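Local structure of 3-deoxy-D-manno-octulosonate 8-phosphate phosphatase KdsC (4HGP) at residues Gln3-Ile8 and Leu156-Lys161; Ala32-His37 and Arg60-Leu65; Asp107-Leu112 and Pro128-Asn133. The protein hydrolyses 3-deoxy-D-manno-octulosonate 8-phosphate to KDO and inorganic phosphate, a magnesium-dependent step of lipopolysaccharide biosynthesis carried out by a homotetramer. All coordinates share one frame; numbering follows the deposited sequence.

Contact 1: Gln3-Ile8 and Leu156-Lys161; sequences QKLENI and LQAQGK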
loop_
_atom_site.group_PDB
_atom_site.type_symbol
_atom_site.label_atom_id
_atom_site.label_comp_id
_atom_site.label_asym_id
_atom_site.label_seq_id
_atom_site.Cartn_x
_atom_site.Cartn_y
_atom_site.Cartn_z
ATOM N N GLN A 3 -22.406 -9.710 -26.173
ATOM C CA GLN A 3 -22.289 -10.757 -27.182
ATOM C C GLN A 3 -20.915 -11.419 -27.198
ATOM O O GLN A 3 -20.792 -12.591 -27.554
ATOM C CB GLN A 3 -22.668 -10.240 -28.576
ATOM C CG GLN A 3 -24.180 -10.186 -28.830
ATOM C CD GLN A 3 -24.716 -11.443 -29.514
ATOM O OE1 GLN A 3 -23.948 -12.287 -29.984
ATOM N NE2 GLN A 3 -26.044 -11.570 -29.571
ATOM N N LYS A 4 -19.883 -10.683 -26.807
ATOM C CA LYS A 4 -18.574 -11.306 -26.679
ATOM C C LYS A 4 -18.428 -12.017 -25.329
ATOM O O LYS A 4 -17.961 -13.155 -25.272
ATOM C CB LYS A 4 -17.433 -10.317 -26.962
ATOM C CG LYS A 4 -17.555 -8.958 -26.309
ATOM C CD LYS A 4 -16.845 -7.888 -27.147
ATOM C CE LYS A 4 -15.388 -8.250 -27.422
ATOM N NZ LYS A 4 -15.110 -8.641 -28.844
ATOM N N LEU A 5 -18.874 -11.362 -24.258
ATOM C CA LEU A 5 -18.835 -11.932 -22.906
ATOM C C LEU A 5 -19.550 -13.277 -22.798
ATOM O O LEU A 5 -19.177 -14.130 -21.997
ATOM C CB LEU A 5 -19.465 -10.951 -21.916
ATOM C CG LEU A 5 -18.571 -10.183 -20.946
ATOM C CD1 LEU A 5 -17.226 -9.874 -21.557
ATOM C CD2 LEU A 5 -19.270 -8.906 -20.504
ATOM N N GLU A 6 -20.579 -13.450 -23.615
ATOM C CA GLU A 6 -21.398 -14.656 -23.611
ATOM C C GLU A 6 -20.679 -15.902 -24.106
ATOM O O GLU A 6 -21.045 -17.026 -23.753
ATOM C CB GLU A 6 -22.632 -14.433 -24.481
ATOM C CG GLU A 6 -23.838 -14.009 -23.711
ATOM C CD GLU A 6 -25.070 -13.879 -24.576
ATOM O OE1 GLU A 6 -25.000 -14.172 -25.790
ATOM O OE2 GLU A 6 -26.115 -13.481 -24.037
ATOM N N ASN A 7 -19.672 -15.710 -24.945
ATOM C CA ASN A 7 -19.012 -16.840 -25.579
ATOM C C ASN A 7 -17.580 -17.060 -25.098
ATOM O O ASN A 7 -16.802 -17.766 -25.739
ATOM C CB ASN A 7 -19.066 -16.687 -27.099
ATOM C CG ASN A 7 -20.492 -16.674 -27.633
ATOM O OD1 ASN A 7 -21.379 -17.358 -27.108
ATOM N ND2 ASN A 7 -20.717 -15.896 -28.685
ATOM N N ILE A 8 -17.239 -16.459 -23.962
ATOM C CA ILE A 8 -15.919 -16.648 -23.383
ATOM C C ILE A 8 -15.815 -17.981 -22.645
ATOM O O ILE A 8 -16.634 -18.296 -21.773
ATOM C CB ILE A 8 -15.507 -15.488 -22.450
ATOM C CG1 ILE A 8 -15.483 -14.164 -23.216
ATOM C CG2 ILE A 8 -14.147 -15.768 -21.825
ATOM C CD1 ILE A 8 -14.774 -14.236 -24.557
ATOM N N LEU A 156 -19.301 -13.963 -15.914
ATOM C CA LEU A 156 -20.274 -14.872 -15.321
ATOM C C LEU A 156 -21.710 -14.360 -15.450
ATOM O O LEU A 156 -22.605 -15.098 -15.854
ATOM C CB LEU A 156 -19.939 -15.132 -13.851
ATOM C CG LEU A 156 -18.649 -15.909 -13.600
ATOM C CD1 LEU A 156 -18.472 -16.181 -12.126
ATOM C CD2 LEU A 156 -18.633 -17.198 -14.392
ATOM N N GLN A 157 -21.925 -13.099 -15.101
ATOM C CA GLN A 157 -23.262 -12.520 -15.184
ATOM C C GLN A 157 -23.808 -12.475 -16.614
ATOM O O GLN A 157 -24.996 -12.686 -16.833
ATOM C CB GLN A 157 -23.291 -11.130 -14.568
ATOM C CG GLN A 157 -24.669 -10.508 -14.614
ATOM C CD GLN A 157 -24.884 -9.499 -13.520
ATOM O OE1 GLN A 157 -24.596 -9.766 -12.358
ATOM N NE2 GLN A 157 -25.387 -8.325 -13.885
ATOM N N ALA A 158 -22.937 -12.195 -17.578
ATOM C CA ALA A 158 -23.318 -12.207 -18.989
ATOM C C ALA A 158 -23.838 -13.582 -19.392
ATOM O O ALA A 158 -24.784 -13.692 -20.163
ATOM C CB ALA A 158 -22.149 -11.831 -19.843
ATOM N N GLN A 159 -23.215 -14.620 -18.839
ATOM C CA GLN A 159 -23.565 -16.005 -19.138
ATOM C C GLN A 159 -24.598 -16.580 -18.170
ATOM O O GLN A 159 -24.838 -17.782 -18.161
ATOM C CB GLN A 159 -22.307 -16.884 -19.165
ATOM C CG GLN A 159 -21.205 -16.349 -20.089
ATOM C CD GLN A 159 -19.972 -17.240 -20.151
ATOM O OE1 GLN A 159 -19.950 -18.335 -19.593
ATOM N NE2 GLN A 159 -18.933 -16.766 -20.836
ATOM N N GLY A 160 -25.208 -15.721 -17.357
ATOM C CA GLY A 160 -26.295 -16.139 -16.487
ATOM C C GLY A 160 -25.850 -16.906 -15.256
ATOM O O GLY A 160 -26.655 -17.588 -14.614
ATOM N N LYS A 161 -24.569 -16.787 -14.910
ATOM C CA LYS A 161 -24.005 -17.620 -13.857
ATOM C C LYS A 161 -23.602 -16.818 -12.633
ATOM O O LYS A 161 -22.674 -17.194 -11.922
ATOM C CB LYS A 161 -22.801 -18.397 -14.380
ATOM C CG LYS A 161 -22.987 -18.874 -15.796
ATOM C CD LYS A 161 -22.132 -20.080 -16.118
ATOM C CE LYS A 161 -22.368 -20.523 -17.553
ATOM N NZ LYS A 161 -21.679 -21.804 -17.867
#
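Q159 reaches across to L5 and I8, the first and last residues of a type I beta turn, from the end of a helix closed by a Schellman motif. Q159 NE2 donates to L5 O at 2.9 Å, almost straight at 176°, and to I8 O at the same 2.9 Å but more bent, 158°. Both acceptors lie close to the plane of the Q159 amide, which fixes the rotation of that group and uses each of its N-H bonds. The approach to L5 O lies in the carbonyl plane; at I8 O it is again in plane and falls on a lone pair. An extended side chain (chi2 -178°) carries the amide across, so one residue clamps both ends of the turn.

Beside this polar grip, A158 CB meets L5 CB at 3.5 Å. On the more exposed flank, E6 CG passes 3.7 Å from A158 O, and Q2 NE2 bonds both this carbonyl and E6 OE2. One layer further out, L5 rests on F122 of strand 120-123, while L156 packs on M46 and L47 of helix 38-49. The contact thus ties helix 2-5, ahead of strand 10-13 in the parallel sheet of this HAD fold, to the end of helix 147-158. That end is set by G160, whose positive phi accompanies the Schellman bonds G160 N to Q157 O, 3.1 Å, and K161 N to L156 O, 2.8 Å.

Contact 2: Ala32-His37 and Arg60-Leu65; sequences AIKSFH and RDSPIL. With KDO (3-deoxy-alpha-D-manno-oct-2-ulopyranosonic acid), chain D.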
loop_
_atom_site.group_PDB
_atom_site.type_symbol
_atom_site.label_atom_id
_atom_site.label_comp_id
_atom_site.label_asym_id
_atom_site.label_seq_id
_atom_site.Cartn_x
_atom_site.Cartn_y
_atom_site.Cartn_z
ATOM N N ALA A 32 10.958 -10.785 -3.772
ATOM C CA ALA A 32 10.926 -11.424 -2.458
ATOM C C ALA A 32 9.501 -11.660 -1.977
ATOM O O ALA A 32 9.231 -12.624 -1.266
ATOM C CB ALA A 32 11.660 -10.580 -1.464
ATOM N N ILE A 33 8.600 -10.759 -2.357
ATOM C CA ILE A 33 7.175 -10.897 -2.068
ATOM C C ILE A 33 6.371 -10.471 -3.291
ATOM O O ILE A 33 6.744 -9.516 -3.969
ATOM C CB ILE A 33 6.759 -10.072 -0.810
ATOM C CG1 ILE A 33 7.299 -10.750 0.454
ATOM C CG2 ILE A 33 5.256 -9.957 -0.709
ATOM C CD1 ILE A 33 6.876 -10.087 1.752
ATOM N N LYS A 34 5.315 -11.222 -3.611
ATOM C CA LYS A 34 4.312 -10.758 -4.576
ATOM C C LYS A 34 2.984 -10.651 -3.847
ATOM O O LYS A 34 2.621 -11.545 -3.083
ATOM C CB LYS A 34 4.165 -11.699 -5.781
ATOM C CG LYS A 34 5.418 -11.949 -6.586
ATOM C CD LYS A 34 5.099 -12.716 -7.854
ATOM C CE LYS A 34 4.364 -11.856 -8.870
ATOM N NZ LYS A 34 5.089 -10.601 -9.239
ATOM N N SER A 35 2.268 -9.555 -4.084
ATOM C CA SER A 35 0.993 -9.316 -3.425
ATOM C C SER A 35 -0.186 -9.500 -4.396
ATOM O O SER A 35 -0.384 -8.715 -5.320
ATOM C CB SER A 35 0.988 -7.920 -2.792
ATOM O OG SER A 35 2.076 -7.762 -1.888
ATOM N N PHE A 36 -0.956 -10.565 -4.191
ATOM C CA PHE A 36 -2.139 -10.819 -5.001
ATOM C C PHE A 36 -3.382 -10.387 -4.232
ATOM O O PHE A 36 -3.302 -10.052 -3.060
ATOM C CB PHE A 36 -2.213 -12.300 -5.396
ATOM C CG PHE A 36 -0.954 -12.811 -6.052
ATOM C CD1 PHE A 36 -0.779 -12.715 -7.423
ATOM C CD2 PHE A 36 0.062 -13.378 -5.292
ATOM C CE1 PHE A 36 0.381 -13.178 -8.016
ATOM C CE2 PHE A 36 1.224 -13.838 -5.882
ATOM C CZ PHE A 36 1.375 -13.745 -7.254
ATOM N N HIS A 37 -4.529 -10.369 -4.882
ATOM C CA HIS A 37 -5.732 -9.933 -4.182
ATOM C C HIS A 37 -6.708 -11.088 -3.919
ATOM O O HIS A 37 -6.981 -11.898 -4.801
ATOM C CB HIS A 37 -6.395 -8.788 -4.943
ATOM C CG HIS A 37 -7.465 -8.105 -4.160
ATOM N ND1 HIS A 37 -7.267 -6.901 -3.520
ATOM C CD2 HIS A 37 -8.731 -8.481 -3.871
ATOM C CE1 HIS A 37 -8.372 -6.555 -2.889
ATOM N NE2 HIS A 37 -9.275 -7.500 -3.079
ATOM N N ARG A 60 7.535 -11.886 -16.494
ATOM C CA ARG A 60 8.417 -12.241 -15.385
ATOM C C ARG A 60 8.087 -13.629 -14.853
ATOM O O ARG A 60 6.957 -14.105 -14.975
ATOM C CB ARG A 60 8.305 -11.225 -14.237
ATOM C CG ARG A 60 8.634 -9.796 -14.614
ATOM C CD ARG A 60 8.845 -8.963 -13.366
ATOM N NE ARG A 60 9.988 -9.456 -12.606
ATOM C CZ ARG A 60 11.234 -9.026 -12.763
ATOM N NH1 ARG A 60 11.508 -8.074 -13.649
ATOM N NH2 ARG A 60 12.207 -9.550 -12.033
ATOM N N ASP A 61 9.087 -14.272 -14.257
ATOM C CA ASP A 61 8.910 -15.581 -13.644
ATOM C C ASP A 61 9.550 -15.549 -12.266
ATOM O O ASP A 61 10.578 -14.898 -12.069
ATOM C CB ASP A 61 9.572 -16.669 -14.494
ATOM C CG ASP A 61 9.186 -18.082 -14.055
ATOM O OD1 ASP A 61 8.586 -18.232 -12.978
ATOM O OD2 ASP A 61 9.485 -19.047 -14.795
ATOM N N SER A 62 8.945 -16.261 -11.326
ATOM C CA SER A 62 9.464 -16.377 -9.965
ATOM C C SER A 62 8.827 -17.580 -9.276
ATOM O O SER A 62 7.694 -17.949 -9.585
ATOM C CB SER A 62 9.168 -15.109 -9.159
ATOM O OG SER A 62 7.796 -15.040 -8.800
ATOM N N PRO A 63 9.551 -18.198 -8.329
ATOM C CA PRO A 63 8.974 -19.282 -7.525
ATOM C C PRO A 63 7.731 -18.819 -6.758
ATOM O O PRO A 63 6.826 -19.621 -6.509
ATOM C CB PRO A 63 10.098 -19.624 -6.544
ATOM C CG PRO A 63 11.344 -19.170 -7.217
ATOM C CD PRO A 63 10.960 -17.945 -7.984
ATOM N N ILE A 64 7.700 -17.537 -6.404
ATOM C CA ILE A 64 6.554 -16.937 -5.725
ATOM C C ILE A 64 5.303 -16.985 -6.585
ATOM O O ILE A 64 4.242 -17.387 -6.121
ATOM C CB ILE A 64 6.805 -15.466 -5.384
ATOM C CG1 ILE A 64 8.156 -15.297 -4.690
ATOM C CG2 ILE A 64 5.668 -14.926 -4.513
ATOM C CD1 ILE A 64 8.439 -13.886 -4.274
ATOM N N LEU A 65 5.428 -16.539 -7.833
ATOM C CA LEU A 65 4.301 -16.560 -8.759
ATOM C C LEU A 65 3.873 -17.999 -9.037
ATOM O O LEU A 65 2.683 -18.317 -9.033
ATOM C CB LEU A 65 4.642 -15.815 -10.053
ATOM C CG LEU A 65 3.673 -15.939 -11.234
ATOM C CD1 LEU A 65 2.240 -15.613 -10.824
ATOM C CD2 LEU A 65 4.107 -15.045 -12.378
HETATM C C1 KDO D . 10.309 -4.561 -14.433
HETATM O O1A KDO D . 10.966 -5.421 -13.798
HETATM O O1B KDO D . 9.935 -3.515 -13.851
HETATM C C2 KDO D . 9.948 -4.775 -15.870
HETATM O O2 KDO D . 9.130 -3.612 -16.296
HETATM C C3 KDO D . 10.926 -4.820 -16.527
HETATM C C4 KDO D . 10.842 -5.267 -17.723
HETATM O O4 KDO D . 12.132 -6.044 -17.959
HETATM C C5 KDO D . 9.777 -6.240 -18.070
HETATM O O5 KDO D . 10.346 -7.448 -17.853
HETATM C C6 KDO D . 8.317 -6.191 -17.362
HETATM O O6 KDO D . 9.116 -6.028 -16.023
HETATM C C7 KDO D . 7.558 -7.232 -17.384
HETATM O O7 KDO D . 8.371 -8.434 -17.463
HETATM C C8 KDO D . 6.539 -7.183 -18.584
HETATM O O8 KDO D . 5.429 -8.010 -18.519
HETATM O O HOH W 1 7.194 -12.768 -10.890
#
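K34 on strand 30-37 and I64 in the first turn of helix 63-72 mark the closest backbone approach, with CA atoms 6.7 Å apart and no hydrogen bond between the segments. Side chains fill the gap. I64 CG2 lies 3.6 Å from K34 CG, while the other branch of I64 reaches obliquely toward the start of the strand segment, putting CD1 3.4 Å from A32 O. The extended first part of the K34 chain brings its CD to 3.8 Å from L65 CB; bends at chi3 (72°) and chi4 (56°) then turn NZ toward its carboxylate partners. Further along the strand, L65 CD1 touches F36 CZ at 4.1 Å, the two side chains crossing at about a right angle.

The polar groups gather at the edge of this apolar patch. S62 is the N-cap of the helix: its OG accepts from L65 N at 3.0 Å and also bonds water 1, which is weakly linked to K34 NZ. The main partners of K34 NZ are the carboxylates of D16 and E31, and E31 also forms a salt bridge with R60 NE. Beyond it, R60 NH1 comes within 2.7 Å of O1A on the carboxylate of bound KDO, consistent with the substrate-binding role inferred for R60. K34 to H37 pair antiparallel with a strand of a second subunit, so the sheet runs on across the interface, and V38 and R68 of a third subunit bond the same KDO. E31 therefore probably balances both cations, holding K34 beside D16 while R60 presents its guanidinium to the sugar acid.

Contact 3: Asp107-Leu112 and Pro128-Asn133; sequences DDSVDL and PIYVKN. With MG (magnesium ion), chain B.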
loop_
_atom_site.group_PDB
_atom_site.type_symbol
_atom_site.label_atom_id
_atom_site.label_comp_id
_atom_site.label_asym_id
_atom_site.label_seq_id
_atom_site.Cartn_x
_atom_site.Cartn_y
_atom_site.Cartn_z
ATOM N N ASP A 107 -2.261 -4.458 -18.589
ATOM C CA ASP A 107 -2.113 -3.085 -18.103
ATOM C C ASP A 107 -1.044 -2.241 -18.788
ATOM O O ASP A 107 -0.921 -1.057 -18.485
ATOM C CB ASP A 107 -1.785 -3.086 -16.608
ATOM C CG ASP A 107 -0.333 -3.442 -16.338
ATOM O OD1 ASP A 107 -0.005 -4.637 -16.441
ATOM O OD2 ASP A 107 0.482 -2.541 -16.033
ATOM N N ASP A 108 -0.243 -2.832 -19.668
ATOM C CA ASP A 108 0.890 -2.102 -20.227
ATOM C C ASP A 108 1.194 -2.529 -21.663
ATOM O O ASP A 108 0.577 -3.451 -22.193
ATOM C CB ASP A 108 2.124 -2.248 -19.318
ATOM C CG ASP A 108 3.146 -1.127 -19.508
ATOM O OD1 ASP A 108 2.821 -0.099 -20.142
ATOM O OD2 ASP A 108 4.281 -1.277 -19.000
ATOM N N SER A 109 2.156 -1.845 -22.272
ATOM C CA SER A 109 2.527 -2.042 -23.670
ATOM C C SER A 109 2.782 -3.503 -24.053
ATOM O O SER A 109 2.450 -3.916 -25.166
ATOM C CB SER A 109 3.751 -1.189 -23.993
ATOM O OG SER A 109 3.485 0.186 -23.784
ATOM N N VAL A 110 3.355 -4.278 -23.131
ATOM C CA VAL A 110 3.717 -5.676 -23.379
ATOM C C VAL A 110 2.473 -6.519 -23.661
ATOM O O VAL A 110 2.542 -7.596 -24.265
ATOM C CB VAL A 110 4.501 -6.269 -22.179
ATOM C CG1 VAL A 110 3.596 -6.421 -20.961
ATOM C CG2 VAL A 110 5.141 -7.608 -22.538
ATOM N N ASP A 111 1.330 -5.997 -23.237
ATOM C CA ASP A 111 0.058 -6.679 -23.392
ATOM C C ASP A 111 -0.607 -6.355 -24.721
ATOM O O ASP A 111 -1.550 -7.029 -25.119
ATOM C CB ASP A 111 -0.869 -6.285 -22.249
ATOM C CG ASP A 111 -0.330 -6.706 -20.895
ATOM O OD1 ASP A 111 -0.018 -7.899 -20.729
ATOM O OD2 ASP A 111 -0.221 -5.844 -19.998
ATOM N N LEU A 112 -0.123 -5.311 -25.393
ATOM C CA LEU A 112 -0.672 -4.890 -26.682
ATOM C C LEU A 112 -0.742 -6.012 -27.737
ATOM O O LEU A 112 -1.729 -6.099 -28.456
ATOM C CB LEU A 112 0.077 -3.675 -27.241
ATOM C CG LEU A 112 -0.107 -2.312 -26.567
ATOM C CD1 LEU A 112 0.767 -1.279 -27.264
ATOM C CD2 LEU A 112 -1.565 -1.873 -26.550
ATOM N N PRO A 128 -2.364 2.938 -18.886
ATOM C CA PRO A 128 -2.112 4.183 -19.623
ATOM C C PRO A 128 -3.093 4.328 -20.772
ATOM O O PRO A 128 -3.722 3.344 -21.148
ATOM C CB PRO A 128 -0.696 3.991 -20.165
ATOM C CG PRO A 128 -0.536 2.539 -20.276
ATOM C CD PRO A 128 -1.341 1.918 -19.176
ATOM N N ILE A 129 -3.197 5.530 -21.325
ATOM C CA ILE A 129 -4.181 5.826 -22.362
ATOM C C ILE A 129 -4.022 4.929 -23.600
ATOM O O ILE A 129 -5.011 4.458 -24.181
ATOM C CB ILE A 129 -4.162 7.333 -22.728
ATOM C CG1 ILE A 129 -5.372 7.710 -23.584
ATOM C CG2 ILE A 129 -2.836 7.742 -23.392
ATOM C CD1 ILE A 129 -5.036 7.973 -25.036
ATOM N N TYR A 130 -2.780 4.658 -23.976
ATOM C CA TYR A 130 -2.512 3.863 -25.169
ATOM C C TYR A 130 -2.852 2.386 -24.990
ATOM O O TYR A 130 -2.927 1.649 -25.965
ATOM C CB TYR A 130 -1.068 4.035 -25.625
ATOM C CG TYR A 130 -0.052 4.063 -24.511
ATOM C CD1 TYR A 130 0.557 2.893 -24.065
ATOM C CD2 TYR A 130 0.323 5.264 -23.918
ATOM C CE1 TYR A 130 1.502 2.915 -23.055
ATOM C CE2 TYR A 130 1.263 5.296 -22.903
ATOM C CZ TYR A 130 1.851 4.116 -22.476
ATOM O OH TYR A 130 2.795 4.145 -21.471
ATOM N N VAL A 131 -3.055 1.968 -23.742
ATOM C CA VAL A 131 -3.517 0.618 -23.450
ATOM C C VAL A 131 -5.040 0.587 -23.419
ATOM O O VAL A 131 -5.657 -0.322 -23.979
ATOM C CB VAL A 131 -2.923 0.094 -22.132
ATOM C CG1 VAL A 131 -3.680 -1.126 -21.648
ATOM C CG2 VAL A 131 -1.446 -0.224 -22.331
ATOM N N LYS A 132 -5.635 1.597 -22.784
ATOM C CA LYS A 132 -7.089 1.745 -22.719
ATOM C C LYS A 132 -7.706 1.850 -24.113
ATOM O O LYS A 132 -8.806 1.346 -24.354
ATOM C CB LYS A 132 -7.470 2.965 -21.877
ATOM C CG LYS A 132 -6.952 2.897 -20.453
ATOM C CD LYS A 132 -7.507 4.002 -19.580
ATOM C CE LYS A 132 -7.572 3.529 -18.133
ATOM N NZ LYS A 132 -8.351 4.413 -17.202
ATOM N N ASN A 133 -6.982 2.493 -25.027
ATOM C CA ASN A 133 -7.425 2.652 -26.411
ATOM C C ASN A 133 -7.481 1.340 -27.179
ATOM O O ASN A 133 -8.182 1.219 -28.186
ATOM C CB ASN A 133 -6.472 3.570 -27.169
ATOM C CG ASN A 133 -6.642 5.020 -26.812
ATOM O OD1 ASN A 133 -5.821 5.852 -27.201
ATOM N ND2 ASN A 133 -7.701 5.342 -26.076
HETATM MG MG MG B . 1.452 -5.997 -16.444
HETATM O O HOH W 2 2.750 -4.424 -16.094
HETATM O O HOH W 3 2.533 2.530 -19.040
HETATM O O HOH W 4 1.812 -5.911 -18.478
#
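Van der Waals contact of side-chain carbons with backbone joins V131 and P128 to the loop that follows strand 102-106. V131 CG2 sits 3.6 Å from D108 C, and P128 CD presses on D107 O at 3.1 Å, a buried carbonyl for which the model offers no hydrogen-bond partner. L112 CD2 adds a touch on Y130 O at 3.8 Å.

The polar link between the segments runs through water 3, which donates to D108 OD1 and to Y130 OH. D108 OD1 lies near the plane of the Y130 ring, at its edge, and P128 CB lies over one ring face, offset toward the rim. A third subunit takes the outer ends: its R39 pairs with D107 OD2, its R149 with D108, its D153 with Y130 OH, and its F165 O with S109 OG.

Metal binding belongs to the acidic loop of the HAD active site. D107 OD1 binds magnesium at 2.0 Å, with waters 2 and 4, D14 and the D16 carbonyl among the other ligands. Behind it, D111 OD2 accepts from D108 N on its anti lone pair, from D107 N above the carboxylate plane (46° out of it), and from water 4. D111 is thus a second-shell residue, gripping both the backbone that carries D107 and a metal-bound water.

How the contacts relate
Contact 1 is partly buried, away from the annotated sites, and touched by no other subunit; contacts 2 and 3 are buried, and both meet the third subunit. No helix or strand is shared among the three. Contacts 2 and 3 lie in series along the chain, both inside the long loop closed by contact 1, whose centre is about 30 Å from that of contact 2 and 24 Å from that of contact 3. Direct hydrogen bonds cross between segments in contact 1 alone; in the others the segments meet by van der Waals contact and through water. Contacts 2 and 3, with nearest atoms about 8 Å apart, converge on D16, salt-bridged to K34 and sharing magnesium with D107.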